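PDB 6GRB: nuclease-like protein from Chaetomium thermophilum, which probably resolves four-way Holliday junctions and cuts 5' flaps in DNA as the metal-dependent endonuclease GEN1, of which this chain is the N-terminal part. Local coordinates for residues I16-L21 against L70-I75; D24-H29 against E445-L450; T59-F64 against I323-V328; G132-V137 against Q293-S298. All coordinates share one frame; numbering follows the deposited sequence.

Contacts 1 and 2 share helix 18-29, with centres about 12 Å apart. Contact 1 also touches contact 4 (about 14 Å), where Ile75 packs on Val134 and His73 on Pro296; both reach the mixed sheet. Contacts 2 and 4 (about 18 Å) meet through His25 and Asp135. Contact 3 stands apart, about 18 Å from contact 1 and 24 Å from the others, centre to centre. The first segments run 1, 2, 3, 4 along the chain, the partners 1, 4, 3, 2. Contact 1 lies within the XPG N-terminal part; the others tie this part, or the I-region in contact 4, to later segments, as far as helix 445-451 near the C-terminal end of the model.

Contact 1 of 4, residues I16-L21 against L70-I75; sequences ISLCKL and LGIHPI
Between Leu18 and Cys19 on one segment and Leu70 and Ile72 on the other there is no ring or other flat group: the contact is entirely aliphatic, made carbon against carbon. Leu18 and Leu70 carry most of it. Leu18 has its CG anti to the backbone N (chi1 -169°), which sends the branched end across the interface to meet two partners. CD2 comes against CD1 of Leu70 at 3.6 Å, and CG of Leu18 lies 3.8 Å from Ile72 CD1; each partner side chain crosses the leucine at about a right angle. The other branch of Leu70 is used too, its CD2 resting on Cys19 CB at 3.7 Å. It is the CB of the cysteine, not its sulfur, that does the touching. The backbones come close here, the CA atoms of Cys19 and Leu70 being 5.7 Å apart.

Both segments turn at this point. Ser17 is the N-cap of helix 18-29, its OG accepting from Lys20 N at 3.1 Å, and Gly71, with positive phi, forms a Schellman motif at the end of helix 55-70. Ile72 also touches Leu35 of strand 34-37. Strands 34-37 and 73-78 are parallel neighbours joined through helix 55-70, the beta-alpha-beta crossover expected of the PIN-like alpha/beta core in the XPG N-terminal domain.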
loop_
_atom_site.group_PDB
_atom_site.type_symbol
_atom_site.label_atom_id
_atom_site.label_comp_id
_atom_site.label_asym_id
_atom_site.label_seq_id
_atom_site.Cartn_x
_atom_site.Cartn_y
_atom_site.Cartn_z
ATOM N N ILE A 16 11.193 -4.712 -2.617
ATOM C CA ILE A 16 11.730 -3.429 -3.048
ATOM C C ILE A 16 11.497 -2.393 -1.958
ATOM O O ILE A 16 10.451 -2.375 -1.308
ATOM C CB ILE A 16 11.114 -2.994 -4.388
ATOM C CG1 ILE A 16 11.803 -1.736 -4.905
ATOM C CG2 ILE A 16 9.604 -2.775 -4.256
ATOM C CD1 ILE A 16 11.191 -1.243 -6.190
ATOM N N SER A 17 12.499 -1.543 -1.750
ATOM C CA SER A 17 12.413 -0.450 -0.793
ATOM C C SER A 17 11.270 0.507 -1.146
ATOM O O SER A 17 11.267 1.108 -2.225
ATOM C CB SER A 17 13.754 0.281 -0.780
ATOM O OG SER A 17 13.642 1.609 -0.323
ATOM N N LEU A 18 10.315 0.668 -0.227
ATOM C CA LEU A 18 9.222 1.619 -0.439
ATOM C C LEU A 18 9.743 3.022 -0.746
ATOM O O LEU A 18 9.174 3.753 -1.568
ATOM C CB LEU A 18 8.320 1.650 0.794
ATOM C CG LEU A 18 6.982 2.374 0.700
ATOM C CD1 LEU A 18 6.271 2.026 -0.610
ATOM C CD2 LEU A 18 6.112 2.002 1.896
ATOM N N CYS A 19 10.827 3.416 -0.088
ATOM C CA CYS A 19 11.479 4.667 -0.442
ATOM C C CYS A 19 11.915 4.681 -1.910
ATOM O O CYS A 19 11.846 5.725 -2.566
ATOM C CB CYS A 19 12.663 4.912 0.492
ATOM S SG CYS A 19 13.753 6.245 -0.039
ATOM N N LYS A 20 12.373 3.547 -2.451
ATOM C CA LYS A 20 12.785 3.569 -3.856
ATOM C C LYS A 20 11.588 3.737 -4.784
ATOM O O LYS A 20 11.678 4.442 -5.791
ATOM C CB LYS A 20 13.557 2.314 -4.236
ATOM C CG LYS A 20 14.091 2.407 -5.658
ATOM C CD LYS A 20 14.890 1.209 -6.085
ATOM C CE LYS A 20 14.898 1.102 -7.599
ATOM N NZ LYS A 20 15.460 2.360 -8.156
ATOM N N LEU A 21 10.454 3.114 -4.461
ATOM C CA LEU A 21 9.264 3.293 -5.283
ATOM C C LEU A 21 8.779 4.727 -5.231
ATOM O O LEU A 21 8.411 5.305 -6.258
ATOM C CB LEU A 21 8.149 2.362 -4.822
ATOM C CG LEU A 21 8.297 0.882 -5.104
ATOM C CD1 LEU A 21 7.248 0.139 -4.287
ATOM C CD2 LEU A 21 8.134 0.607 -6.593
ATOM N N LEU A 70 8.495 9.190 3.707
ATOM C CA LEU A 70 8.589 8.713 2.335
ATOM C C LEU A 70 7.984 9.700 1.339
ATOM O O LEU A 70 8.235 9.578 0.141
ATOM C CB LEU A 70 7.918 7.333 2.216
ATOM C CG LEU A 70 8.438 6.219 3.144
ATOM C CD1 LEU A 70 7.497 5.056 3.188
ATOM C CD2 LEU A 70 9.813 5.751 2.706
ATOM N N GLY A 71 7.228 10.688 1.800
ATOM C CA GLY A 71 6.507 11.572 0.892
ATOM C C GLY A 71 5.428 10.890 0.068
ATOM O O GLY A 71 5.279 11.188 -1.123
ATOM N N ILE A 72 4.667 9.984 0.667
ATOM C CA ILE A 72 3.641 9.228 -0.039
ATOM C C ILE A 72 2.296 9.863 0.276
ATOM O O ILE A 72 2.029 10.197 1.432
ATOM C CB ILE A 72 3.677 7.743 0.371
ATOM C CG1 ILE A 72 4.975 7.084 -0.125
ATOM C CG2 ILE A 72 2.410 6.989 -0.081
ATOM C CD1 ILE A 72 5.037 5.606 0.125
ATOM N N HIS A 73 1.463 10.068 -0.752
ATOM C CA HIS A 73 0.089 10.539 -0.582
ATOM C C HIS A 73 -0.829 9.326 -0.439
ATOM O O HIS A 73 -1.165 8.690 -1.452
ATOM C CB HIS A 73 -0.385 11.388 -1.765
ATOM C CG HIS A 73 0.220 12.758 -1.840
ATOM N ND1 HIS A 73 0.259 13.492 -3.012
ATOM C CD2 HIS A 73 0.817 13.524 -0.898
ATOM C CE1 HIS A 73 0.846 14.654 -2.779
ATOM N NE2 HIS A 73 1.191 14.697 -1.505
ATOM N N PRO A 74 -1.244 8.967 0.781
ATOM C CA PRO A 74 -2.014 7.736 0.983
ATOM C C PRO A 74 -3.508 7.977 1.049
ATOM O O PRO A 74 -3.987 8.910 1.696
ATOM C CB PRO A 74 -1.515 7.265 2.350
ATOM C CG PRO A 74 -1.297 8.554 3.086
ATOM C CD PRO A 74 -0.860 9.594 2.060
ATOM N N ILE A 75 -4.263 7.089 0.409
ATOM C CA ILE A 75 -5.709 7.024 0.632
ATOM C C ILE A 75 -6.016 5.672 1.278
ATOM O O ILE A 75 -5.726 4.610 0.707
ATOM C CB ILE A 75 -6.526 7.287 -0.649
ATOM C CG1 ILE A 75 -8.022 7.237 -0.351
ATOM C CG2 ILE A 75 -6.191 6.323 -1.750
ATOM C CD1 ILE A 75 -8.879 8.018 -1.347
#

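Contact 2 of 4, residues D24-H29 against E445-L450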
loop_
_atom_site.group_PDB
_atom_site.type_symbol
_atom_site.label_atom_id
_atom_site.label_comp_id
_atom_site.label_asym_id
_atom_site.label_seq_id
_atom_site.Cartn_x
_atom_site.Cartn_y
_atom_site.Cartn_z
ATOM N N ASP A 24 11.504 6.997 -7.110
ATOM C CA ASP A 24 11.492 6.729 -8.546
ATOM C C ASP A 24 10.286 7.394 -9.188
ATOM O O ASP A 24 10.398 8.089 -10.213
ATOM C CB ASP A 24 11.452 5.222 -8.809
ATOM C CG ASP A 24 12.828 4.550 -8.720
ATOM O OD1 ASP A 24 13.879 5.243 -8.594
ATOM O OD2 ASP A 24 12.861 3.296 -8.816
ATOM N N HIS A 25 9.121 7.202 -8.576
ATOM C CA HIS A 25 7.886 7.758 -9.111
ATOM C C HIS A 25 7.908 9.282 -9.083
ATOM O O HIS A 25 7.507 9.933 -10.063
ATOM C CB HIS A 25 6.698 7.217 -8.329
ATOM C CG HIS A 25 5.379 7.623 -8.895
ATOM N ND1 HIS A 25 4.814 8.858 -8.659
ATOM C CD2 HIS A 25 4.514 6.956 -9.693
ATOM C CE1 HIS A 25 3.664 8.937 -9.301
ATOM N NE2 HIS A 25 3.454 7.792 -9.923
ATOM N N LEU A 26 8.380 9.861 -7.971
ATOM C CA LEU A 26 8.535 11.310 -7.882
ATOM C C LEU A 26 9.466 11.833 -8.978
ATOM O O LEU A 26 9.219 12.900 -9.555
ATOM C CB LEU A 26 9.043 11.674 -6.485
ATOM C CG LEU A 26 9.439 13.105 -6.144
ATOM C CD1 LEU A 26 8.410 14.110 -6.694
ATOM C CD2 LEU A 26 9.656 13.267 -4.619
ATOM N N GLU A 27 10.526 11.085 -9.302
ATOM C CA GLU A 27 11.444 11.535 -10.346
ATOM C C GLU A 27 10.842 11.353 -11.729
ATOM O O GLU A 27 11.049 12.188 -12.616
ATOM C CB GLU A 27 12.776 10.787 -10.257
ATOM C CG GLU A 27 13.600 11.159 -9.050
ATOM C CD GLU A 27 14.766 10.240 -8.870
ATOM O OE1 GLU A 27 15.183 9.615 -9.859
ATOM O OE2 GLU A 27 15.291 10.139 -7.741
ATOM N N GLN A 28 10.089 10.266 -11.926
ATOM C CA GLN A 28 9.523 9.958 -13.231
ATOM C C GLN A 28 8.306 10.827 -13.539
ATOM O O GLN A 28 8.202 11.371 -14.641
ATOM C CB GLN A 28 9.193 8.465 -13.305
ATOM C CG GLN A 28 8.197 8.063 -14.376
ATOM C CD GLN A 28 8.825 7.725 -15.734
ATOM O OE1 GLN A 28 9.974 8.099 -16.029
ATOM N NE2 GLN A 28 8.056 7.021 -16.580
ATOM N N HIS A 29 7.398 11.015 -12.579
ATOM C CA HIS A 29 6.138 11.730 -12.822
ATOM C C HIS A 29 6.075 13.101 -12.163
ATOM O O HIS A 29 5.003 13.712 -12.150
ATOM C CB HIS A 29 4.939 10.902 -12.350
ATOM C CG HIS A 29 4.848 9.565 -13.003
ATOM N ND1 HIS A 29 5.378 8.426 -12.437
ATOM C CD2 HIS A 29 4.321 9.187 -14.190
ATOM C CE1 HIS A 29 5.166 7.397 -13.239
ATOM N NE2 HIS A 29 4.527 7.834 -14.311
ATOM N N GLU A 445 17.781 12.632 -1.528
ATOM C CA GLU A 445 18.364 13.804 -2.185
ATOM C C GLU A 445 17.370 14.498 -3.119
ATOM O O GLU A 445 17.369 15.731 -3.220
ATOM C CB GLU A 445 19.632 13.400 -2.957
ATOM C CG GLU A 445 20.349 14.546 -3.624
ATOM C CD GLU A 445 21.527 14.085 -4.480
ATOM O OE1 GLU A 445 21.498 12.927 -4.943
ATOM O OE2 GLU A 445 22.487 14.873 -4.702
ATOM N N THR A 446 16.520 13.743 -3.817
ATOM C CA THR A 446 15.663 14.459 -4.749
ATOM C C THR A 446 14.534 15.186 -4.030
ATOM O O THR A 446 14.036 16.200 -4.536
ATOM C CB THR A 446 15.118 13.535 -5.848
ATOM O OG1 THR A 446 14.370 12.463 -5.276
ATOM C CG2 THR A 446 16.227 12.986 -6.701
ATOM N N ILE A 447 14.141 14.731 -2.840
ATOM C CA ILE A 447 13.196 15.537 -2.071
ATOM C C ILE A 447 13.854 16.846 -1.630
ATOM O O ILE A 447 13.207 17.897 -1.586
ATOM C CB ILE A 447 12.623 14.729 -0.884
ATOM C CG1 ILE A 447 11.611 13.709 -1.386
ATOM C CG2 ILE A 447 11.957 15.644 0.142
ATOM C CD1 ILE A 447 10.830 13.044 -0.303
ATOM N N LEU A 448 15.153 16.826 -1.365
ATOM C CA LEU A 448 15.837 18.040 -0.930
ATOM C C LEU A 448 16.115 19.001 -2.086
ATOM O O LEU A 448 16.205 20.215 -1.872
ATOM C CB LEU A 448 17.142 17.677 -0.217
ATOM C CG LEU A 448 17.110 16.848 1.065
ATOM C CD1 LEU A 448 18.517 16.751 1.623
ATOM C CD2 LEU A 448 16.173 17.442 2.085
ATOM N N LYS A 449 16.273 18.492 -3.308
ATOM C CA LYS A 449 16.460 19.407 -4.422
ATOM C C LYS A 449 15.196 20.207 -4.703
ATOM O O LYS A 449 15.291 21.322 -5.226
ATOM C CB LYS A 449 16.915 18.637 -5.658
ATOM C CG LYS A 449 18.311 18.036 -5.513
ATOM C CD LYS A 449 18.714 17.263 -6.748
ATOM C CE LYS A 449 20.108 16.687 -6.616
ATOM N NZ LYS A 449 20.548 15.889 -7.806
ATOM N N LEU A 450 14.028 19.680 -4.313
ATOM C CA LEU A 450 12.753 20.349 -4.542
ATOM C C LEU A 450 12.475 21.409 -3.481
ATOM O O LEU A 450 12.029 22.522 -3.795
ATOM C CB LEU A 450 11.621 19.310 -4.559
ATOM C CG LEU A 450 11.713 18.213 -5.631
ATOM C CD1 LEU A 450 10.504 17.277 -5.550
ATOM C CD2 LEU A 450 11.891 18.811 -7.040
#
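Leu26 carries the close-packed half of this contact, reaching from the 24-29 segment of helix 18-29 toward Ile447 and Leu450. It directs its two methyls to different partners. CD2 meets Ile447 CG1 at 3.8 Å, the side chains crossing at about a right angle, whereas CD1 comes tip to tip with Leu450 CD1 at 4.0 Å. Leu26 and Ile447 are buried; Leu450 reaches the same apolar patch from an exposed position.

The solvent side belongs to Glu27 and Thr446. The glutamate chain is extended beyond CG, and this carries OE2 to within 3.2 Å of Thr446 CG2. That is a carboxylate oxygen beside a methyl. Thr446 OG1 stands farther off, 3.5 Å from Glu27 OE2, and the two do not form a hydrogen bond. Thr446 CG2 is anti to its carbonyl carbon (chi1 59° for OG1), which brings this methyl to the glutamate.

The two helix segments approach to 10.6 Å between axes, their directions 46° apart. Helix 318-340 closes the apolar half, with Leu339 against both Leu26 and Leu450, and Val335 and Cys338 against Ile447. One turn back on helix 18-29, Ile23 touches Thr446 and Ile447, while Leu448 packs on strand 377-384 of the C-terminal domain.

Contact 3 of 4, residues T59-F64 against I323-V328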
loop_
_atom_site.group_PDB
_atom_site.type_symbol
_atom_site.label_atom_id
_atom_site.label_comp_id
_atom_site.label_asym_id
_atom_site.label_seq_id
_atom_site.Cartn_x
_atom_site.Cartn_y
_atom_site.Cartn_z
ATOM N N THR A 59 1.273 1.973 16.905
ATOM C CA THR A 59 2.088 1.536 15.773
ATOM C C THR A 59 1.518 2.042 14.457
ATOM O O THR A 59 2.273 2.282 13.505
ATOM C CB THR A 59 2.266 0.010 15.745
ATOM O OG1 THR A 59 1.072 -0.620 15.298
ATOM C CG2 THR A 59 2.581 -0.504 17.107
ATOM N N LEU A 60 0.200 2.225 14.386
ATOM C CA LEU A 60 -0.407 2.893 13.236
ATOM C C LEU A 60 0.101 4.329 13.121
ATOM O O LEU A 60 0.459 4.795 12.038
ATOM C CB LEU A 60 -1.933 2.846 13.389
ATOM C CG LEU A 60 -2.807 3.024 12.164
ATOM C CD1 LEU A 60 -2.771 1.760 11.341
ATOM C CD2 LEU A 60 -4.226 3.379 12.549
ATOM N N PHE A 61 0.142 5.037 14.254
ATOM C CA PHE A 61 0.788 6.342 14.346
ATOM C C PHE A 61 2.205 6.310 13.759
ATOM O O PHE A 61 2.557 7.149 12.926
ATOM C CB PHE A 61 0.790 6.793 15.822
ATOM C CG PHE A 61 1.529 8.076 16.076
ATOM C CD1 PHE A 61 2.881 8.065 16.373
ATOM C CD2 PHE A 61 0.874 9.296 16.028
ATOM C CE1 PHE A 61 3.568 9.247 16.596
ATOM C CE2 PHE A 61 1.559 10.474 16.241
ATOM C CZ PHE A 61 2.900 10.452 16.523
ATOM N N TYR A 62 3.025 5.336 14.170
ATOM C CA TYR A 62 4.407 5.293 13.701
ATOM C C TYR A 62 4.484 5.004 12.197
ATOM O O TYR A 62 5.282 5.625 11.492
ATOM C CB TYR A 62 5.211 4.284 14.527
ATOM C CG TYR A 62 5.561 4.767 15.926
ATOM C CD1 TYR A 62 6.368 5.886 16.115
ATOM C CD2 TYR A 62 5.093 4.102 17.054
ATOM C CE1 TYR A 62 6.697 6.341 17.372
ATOM C CE2 TYR A 62 5.417 4.548 18.336
ATOM C CZ TYR A 62 6.223 5.674 18.484
ATOM O OH TYR A 62 6.560 6.121 19.745
ATOM N N ARG A 63 3.625 4.124 11.671
ATOM C CA ARG A 63 3.556 3.928 10.219
ATOM C C ARG A 63 3.131 5.196 9.473
ATOM O O ARG A 63 3.545 5.408 8.331
ATOM C CB ARG A 63 2.589 2.789 9.865
ATOM C CG ARG A 63 2.919 1.458 10.510
ATOM C CD ARG A 63 3.661 0.528 9.578
ATOM N NE ARG A 63 4.134 -0.669 10.277
ATOM C CZ ARG A 63 4.448 -1.808 9.662
ATOM N NH1 ARG A 63 4.329 -1.886 8.340
ATOM N NH2 ARG A 63 4.872 -2.863 10.364
ATOM N N PHE A 64 2.288 6.031 10.086
ATOM C CA PHE A 64 1.868 7.274 9.439
ATOM C C PHE A 64 3.025 8.272 9.364
ATOM O O PHE A 64 3.167 8.993 8.365
ATOM C CB PHE A 64 0.667 7.887 10.173
ATOM C CG PHE A 64 -0.622 7.158 9.955
ATOM C CD1 PHE A 64 -0.655 5.955 9.268
ATOM C CD2 PHE A 64 -1.825 7.693 10.407
ATOM C CE1 PHE A 64 -1.851 5.289 9.051
ATOM C CE2 PHE A 64 -3.046 7.027 10.180
ATOM C CZ PHE A 64 -3.056 5.821 9.516
ATOM N N ILE A 323 7.590 16.645 24.279
ATOM C CA ILE A 323 8.941 16.501 23.730
ATOM C C ILE A 323 9.056 15.214 22.925
ATOM O O ILE A 323 9.807 15.152 21.944
ATOM C CB ILE A 323 9.978 16.562 24.869
ATOM C CG1 ILE A 323 10.105 18.000 25.379
ATOM C CG2 ILE A 323 11.328 15.993 24.436
ATOM C CD1 ILE A 323 10.827 18.102 26.704
ATOM N N LYS A 324 8.305 14.176 23.312
ATOM C CA LYS A 324 8.371 12.911 22.591
ATOM C C LYS A 324 7.650 12.996 21.245
ATOM O O LYS A 324 8.092 12.395 20.260
ATOM C CB LYS A 324 7.774 11.784 23.434
ATOM N N LEU A 325 6.547 13.744 21.184
ATOM C CA LEU A 325 5.870 13.949 19.911
ATOM C C LEU A 325 6.770 14.683 18.943
ATOM O O LEU A 325 6.815 14.344 17.754
ATOM C CB LEU A 325 4.556 14.716 20.115
ATOM C CG LEU A 325 3.796 15.248 18.896
ATOM C CD1 LEU A 325 3.347 14.133 17.965
ATOM C CD2 LEU A 325 2.620 16.052 19.345
ATOM N N ILE A 326 7.513 15.676 19.451
ATOM C CA ILE A 326 8.431 16.477 18.636
ATOM C C ILE A 326 9.508 15.602 18.013
ATOM O O ILE A 326 9.783 15.695 16.817
ATOM C CB ILE A 326 9.056 17.595 19.490
ATOM C CG1 ILE A 326 8.009 18.627 19.892
ATOM C CG2 ILE A 326 10.183 18.262 18.752
ATOM C CD1 ILE A 326 8.372 19.359 21.183
ATOM N N LYS A 327 10.160 14.764 18.827
ATOM C CA LYS A 327 11.240 13.920 18.316
ATOM C C LYS A 327 10.749 13.018 17.190
ATOM O O LYS A 327 11.421 12.870 16.162
ATOM C CB LYS A 327 11.849 13.084 19.446
ATOM N N VAL A 328 9.562 12.431 17.357
ATOM C CA VAL A 328 9.043 11.444 16.414
ATOM C C VAL A 328 8.479 12.111 15.168
ATOM O O VAL A 328 8.636 11.604 14.052
ATOM C CB VAL A 328 7.993 10.574 17.120
ATOM C CG1 VAL A 328 7.313 9.640 16.114
ATOM C CG2 VAL A 328 8.647 9.798 18.245
#
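Tyr62 and Val328 mark the nearest approach of two helix segments, with CA atoms 8.2 Å apart. The axes of 59-64 and 323-328 come no closer than 12.3 Å, and their N-to-C directions differ by 41°, a wide spacing that aromatic side chains fill.

Val328 points toward the other helix, and its CG1 touches both rings. This methyl is 3.6 Å from Tyr62 CE1, meeting the phenol obliquely, and 3.8 Å from Phe61 CE1, where it sits at the ring edge near the plane. The same edge meets Leu325, whose CD1 lies 4.0 Å from Phe61 CZ. A trans first torsion (chi1 175°) directs the phenylalanine ring across to these two partners.

The contact joins helix 55-70 of the XPG N-terminal domain to the long helix 318-340, by apolar helix-helix packing with no polar bond between the two segments. Tyr62 lies on the exposed side, and Phe61 CD1 is placed over one face of its ring, toward the rim. Phe61 itself is buried in an aromatic cluster: Phe314 and Trp316 meet it edge-to-face, and Phe110 adds a further ring. Leu306 and Thr310 of helix 303-313 also touch it.

Contact 4 of 4, residues G132-V137 against Q293-S298; sequences GIVDAV and QEFPPS
Ile133 and Val134 receive one residue of the opposite segment, Phe295, which follows directly after helix 285-294 runs out at Glu294. Phe295 is the first residue to leave helical geometry, and its side chain points toward the other segment, the ring swung away from its own amide nitrogen (chi1 169°). The ring presents an edge: Ile133 O lies in its plane, 3.3 Å from Phe295 CE2. Beside it, Phe295 CD2 meets Ile133 CG2 at 3.8 Å, while Val134 CG1 approaches CE2 of the same ring obliquely at 3.9 Å. The far end of the Phe295 ring comes against the backbone oxygens of His73 and Pro74, so the ring packs at the N-terminal ends of strands 34-37 and 73-78.

Next comes Pro296, joined to Phe295 by a cis peptide bond. This geometry folds the proline back beside the aromatic ring, placing its CB 3.8 Å above one face and toward the rim. Pro296 also packs on His73 and Arg34. Pro297 and Ser298 then carry the chain away from 132-137.

Across the contact, Val134 leads into strand 136-138, after which come the magnesium ligands Asp141 and Asp143. Chemically the contact rests on dispersion between buried apolar groups; the ring-edge hydrogens, slightly positive, probably give Ile133 O a modest electrostatic attraction as well.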
loop_
_atom_site.group_PDB
_atom_site.type_symbol
_atom_site.label_atom_id
_atom_site.label_comp_id
_atom_site.label_asym_id
_atom_site.label_seq_id
_atom_site.Cartn_x
_atom_site.Cartn_y
_atom_site.Cartn_z
ATOM N N GLY A 132 -7.026 5.715 -12.154
ATOM C CA GLY A 132 -5.994 6.731 -12.078
ATOM C C GLY A 132 -5.997 7.568 -10.818
ATOM O O GLY A 132 -5.196 8.505 -10.719
ATOM N N ILE A 133 -6.870 7.258 -9.852
ATOM C CA ILE A 133 -6.865 7.968 -8.580
ATOM C C ILE A 133 -5.564 7.700 -7.819
ATOM O O ILE A 133 -5.053 8.579 -7.116
ATOM C CB ILE A 133 -8.108 7.568 -7.762
ATOM C CG1 ILE A 133 -9.365 7.698 -8.614
ATOM C CG2 ILE A 133 -8.246 8.422 -6.511
ATOM C CD1 ILE A 133 -9.674 9.130 -9.022
ATOM N N VAL A 134 -5.014 6.484 -7.939
ATOM C CA VAL A 134 -3.790 6.087 -7.250
ATOM C C VAL A 134 -2.898 5.311 -8.212
ATOM O O VAL A 134 -3.348 4.809 -9.239
ATOM C CB VAL A 134 -4.028 5.225 -5.974
ATOM C CG1 VAL A 134 -4.895 5.959 -4.980
ATOM C CG2 VAL A 134 -4.592 3.829 -6.327
ATOM N N ASP A 135 -1.615 5.206 -7.852
ATOM C CA ASP A 135 -0.608 4.586 -8.718
ATOM C C ASP A 135 -0.312 3.139 -8.356
ATOM O O ASP A 135 0.190 2.399 -9.203
ATOM C CB ASP A 135 0.717 5.369 -8.684
ATOM C CG ASP A 135 0.528 6.884 -8.815
ATOM O OD1 ASP A 135 0.031 7.369 -9.870
ATOM O OD2 ASP A 135 0.883 7.587 -7.837
ATOM N N ALA A 136 -0.607 2.731 -7.124
ATOM C CA ALA A 136 -0.362 1.369 -6.674
ATOM C C ALA A 136 -1.308 1.052 -5.523
ATOM O O ALA A 136 -1.857 1.942 -4.866
ATOM C CB ALA A 136 1.093 1.165 -6.239
ATOM N N VAL A 137 -1.473 -0.237 -5.275
ATOM C CA VAL A 137 -2.344 -0.730 -4.220
ATOM C C VAL A 137 -1.481 -1.467 -3.213
ATOM O O VAL A 137 -0.659 -2.297 -3.598
ATOM C CB VAL A 137 -3.455 -1.636 -4.799
ATOM C CG1 VAL A 137 -4.229 -2.331 -3.695
ATOM C CG2 VAL A 137 -4.403 -0.804 -5.676
ATOM N N GLN A 293 -10.930 15.415 -8.033
ATOM C CA GLN A 293 -10.656 16.802 -7.683
ATOM C C GLN A 293 -10.156 16.961 -6.255
ATOM O O GLN A 293 -9.482 17.952 -5.953
ATOM C CB GLN A 293 -11.919 17.656 -7.880
ATOM N N GLU A 294 -10.447 16.006 -5.376
ATOM C CA GLU A 294 -10.204 16.187 -3.958
ATOM C C GLU A 294 -9.039 15.358 -3.412
ATOM O O GLU A 294 -8.573 15.629 -2.301
ATOM C CB GLU A 294 -11.507 15.898 -3.180
ATOM C CG GLU A 294 -12.591 16.974 -3.453
ATOM C CD GLU A 294 -13.925 16.761 -2.712
ATOM O OE1 GLU A 294 -14.911 17.492 -3.015
ATOM O OE2 GLU A 294 -13.998 15.866 -1.840
ATOM N N PHE A 295 -8.534 14.384 -4.155
ATOM C CA PHE A 295 -7.386 13.636 -3.676
ATOM C C PHE A 295 -6.274 13.759 -4.720
ATOM O O PHE A 295 -6.557 13.628 -5.914
ATOM C CB PHE A 295 -7.737 12.162 -3.414
ATOM C CG PHE A 295 -6.531 11.300 -3.178
ATOM C CD1 PHE A 295 -5.851 11.354 -1.975
ATOM C CD2 PHE A 295 -6.063 10.453 -4.174
ATOM C CE1 PHE A 295 -4.731 10.597 -1.772
ATOM C CE2 PHE A 295 -4.940 9.688 -3.983
ATOM C CZ PHE A 295 -4.266 9.751 -2.774
ATOM N N PRO A 296 -5.033 14.004 -4.275
ATOM C CA PRO A 296 -4.703 14.094 -2.850
ATOM C C PRO A 296 -5.142 15.424 -2.247
ATOM O O PRO A 296 -4.840 16.478 -2.809
ATOM C CB PRO A 296 -3.177 13.993 -2.845
ATOM C CG PRO A 296 -2.769 14.569 -4.157
ATOM C CD PRO A 296 -3.851 14.200 -5.133
ATOM N N PRO A 297 -5.851 15.374 -1.110
ATOM C CA PRO A 297 -6.336 16.576 -0.423
ATOM C C PRO A 297 -5.224 17.276 0.351
ATOM O O PRO A 297 -4.148 16.705 0.535
ATOM C CB PRO A 297 -7.379 16.019 0.546
ATOM C CG PRO A 297 -6.900 14.640 0.846
ATOM C CD PRO A 297 -6.249 14.138 -0.415
ATOM N N SER A 298 -5.487 18.499 0.798
ATOM C CA SER A 298 -4.502 19.267 1.550
ATOM C C SER A 298 -4.028 18.504 2.783
ATOM O O SER A 298 -4.828 17.887 3.487
ATOM C CB SER A 298 -5.082 20.623 1.962
ATOM O OG SER A 298 -6.205 20.460 2.809
#